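Long-range contact in amidohydrolase (Pseudomonas aeruginosa, PDB 2I5G), which probably acts as a metal-dependent dipeptidase of the M19 (membrane dipeptidase) family, cutting dipeptides into amino acids: residues C181-L186 / A229-Y234. The protein carries 2 engineered substitutions. Numbering follows the deposited sequence.
Sequences CLPSGL and AEAIEY
Tyr234 OH has two polar partners where its ring meets Gly185 and Pro183. It is hydrogen-bonded to Asp195 OD1, at the start of helix 195-203. A water makes a weak link to it and a firmer one to Gly185, with 2.7 Å from the water to Gly185 O. The fold is the TIM-barrel-type fold of the M19 dipeptidases. The loop 181-186 leaves strand 177-181. Residues 229-234 belong to helix 225-239, which follows strand 207-210. No direct hydrogen bond joins the two segments; most of the contact is between apolar side chains.

Tyr234 and Leu186 have the most surface buried in this contact. Tyr234 CG lies anti to the backbone N (chi1 179°), and the ring beyond it lies against the loop. Leu186 CD2 sits over one ring face, 4.1 Å above the plane and offset toward the rim. Pro183 CB approaches the ring obliquely and lies 3.4 Å from Tyr234 CD2. Gly185 CA is near the phenol end, 3.6 Å from Tyr234 OH. Residues 183-186 form a beta turn, closed by the bond from Leu186 N to Pro183 O.

Ala231, one helical turn before Tyr234, receives the two leucines. Leu186 CD1 lies 4.0 Å from Ala231 CA. Leu182 also touches Val210 and Leu217, so its side chain joins the helix surface to the strand 207-210 region. On the helix, Ile232 packs against strands 207-210 and 244-246. The deeper loop contact is methyl to methyl, with Leu182 CD2 3.9 Å from Ala231 CB.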
loop_
_atom_site.group_PDB
_atom_site.type_symbol
_atom_site.label_atom_id
_atom_site.label_comp_id
_atom_site.label_asym_id
_atom_site.label_seq_id
_atom_site.Cartn_x
_atom_site.Cartn_y
_atom_site.Cartn_z
ATOM N N CYS A 181 19.763 -13.791 1.070
ATOM C CA CYS A 181 20.166 -12.905 2.157
ATOM C C CYS A 181 21.500 -13.325 2.763
ATOM O O CYS A 181 22.060 -14.360 2.418
ATOM C CB CYS A 181 19.106 -12.898 3.249
ATOM S SG CYS A 181 18.991 -14.486 4.074
ATOM N N LEU A 182 22.004 -12.505 3.672
ATOM C CA LEU A 182 23.268 -12.775 4.327
ATOM C C LEU A 182 23.155 -12.519 5.819
ATOM O O LEU A 182 22.321 -11.733 6.259
ATOM C CB LEU A 182 24.362 -11.905 3.721
ATOM C CG LEU A 182 24.848 -12.384 2.355
ATOM C CD1 LEU A 182 25.830 -11.379 1.759
ATOM C CD2 LEU A 182 25.502 -13.747 2.522
ATOM N N PRO A 183 24.009 -13.178 6.620
ATOM C CA PRO A 183 24.011 -13.035 8.078
ATOM C C PRO A 183 24.520 -11.686 8.566
ATOM O O PRO A 183 25.591 -11.236 8.163
ATOM C CB PRO A 183 24.909 -14.178 8.516
ATOM C CG PRO A 183 25.943 -14.176 7.446
ATOM C CD PRO A 183 25.115 -14.052 6.186
ATOM N N SER A 184 23.750 -11.040 9.436
ATOM C CA SER A 184 24.161 -9.755 9.981
ATOM C C SER A 184 25.236 -9.988 11.045
ATOM O O SER A 184 25.810 -9.046 11.588
ATOM C CB SER A 184 22.959 -9.024 10.578
ATOM O OG SER A 184 22.299 -9.838 11.520
ATOM N N GLY A 185 25.503 -11.260 11.330
ATOM C CA GLY A 185 26.523 -11.611 12.298
ATOM C C GLY A 185 27.894 -11.469 11.661
ATOM O O GLY A 185 28.920 -11.716 12.292
ATOM N N LEU A 186 27.907 -11.072 10.391
ATOM C CA LEU A 186 29.153 -10.868 9.661
ATOM C C LEU A 186 29.213 -9.434 9.135
ATOM O O LEU A 186 30.290 -8.861 9.005
ATOM C CB LEU A 186 29.252 -11.852 8.495
ATOM C CG LEU A 186 29.237 -13.331 8.867
ATOM C CD1 LEU A 186 29.288 -14.179 7.607
ATOM C CD2 LEU A 186 30.420 -13.642 9.772
ATOM N N ALA A 229 31.525 -18.989 0.666
ATOM C CA ALA A 229 31.379 -20.287 1.313
ATOM C C ALA A 229 31.365 -20.063 2.822
ATOM O O ALA A 229 30.633 -20.726 3.550
ATOM C CB ALA A 229 32.536 -21.196 0.936
ATOM N N GLU A 230 32.180 -19.122 3.287
ATOM C CA GLU A 230 32.253 -18.805 4.709
ATOM C C GLU A 230 30.875 -18.422 5.235
ATOM O O GLU A 230 30.431 -18.911 6.277
ATOM C CB GLU A 230 33.227 -17.648 4.939
ATOM C CG GLU A 230 33.218 -17.087 6.354
ATOM C CD GLU A 230 34.199 -15.936 6.542
ATOM O OE1 GLU A 230 34.179 -15.303 7.623
ATOM O OE2 GLU A 230 34.994 -15.664 5.615
ATOM N N ALA A 231 30.197 -17.542 4.506
ATOM C CA ALA A 231 28.873 -17.102 4.914
ATOM C C ALA A 231 27.878 -18.254 4.812
ATOM O O ALA A 231 26.987 -18.385 5.646
ATOM C CB ALA A 231 28.421 -15.920 4.052
ATOM N N ILE A 232 28.039 -19.095 3.796
ATOM C CA ILE A 232 27.146 -20.229 3.610
ATOM C C ILE A 232 27.310 -21.244 4.731
ATOM O O ILE A 232 26.359 -21.942 5.095
ATOM C CB ILE A 232 27.387 -20.911 2.241
ATOM C CG1 ILE A 232 26.900 -19.983 1.124
ATOM C CG2 ILE A 232 26.660 -22.253 2.169
ATOM C CD1 ILE A 232 27.102 -20.520 -0.241
ATOM N N GLU A 233 28.511 -21.321 5.287
ATOM C CA GLU A 233 28.770 -22.253 6.373
ATOM C C GLU A 233 28.273 -21.663 7.695
ATOM O O GLU A 233 27.798 -22.394 8.566
ATOM C CB GLU A 233 30.264 -22.573 6.425
ATOM C CG GLU A 233 30.765 -23.166 5.109
ATOM C CD GLU A 233 32.286 -23.244 5.000
ATOM O OE1 GLU A 233 32.971 -22.256 5.342
ATOM O OE2 GLU A 233 32.795 -24.295 4.548
ATOM N N TYR A 234 28.365 -20.342 7.828
ATOM C CA TYR A 234 27.909 -19.655 9.032
ATOM C C TYR A 234 26.412 -19.891 9.165
ATOM O O TYR A 234 25.919 -20.220 10.240
ATOM C CB TYR A 234 28.174 -18.148 8.923
ATOM C CG TYR A 234 27.712 -17.319 10.108
ATOM C CD1 TYR A 234 28.541 -17.097 11.202
ATOM C CD2 TYR A 234 26.439 -16.754 10.130
ATOM C CE1 TYR A 234 28.115 -16.327 12.298
ATOM C CE2 TYR A 234 26.003 -15.985 11.215
ATOM C CZ TYR A 234 26.845 -15.773 12.297
ATOM O OH TYR A 234 26.413 -14.997 13.360
HETATM O O HOH W 1 28.625 -12.867 14.715
#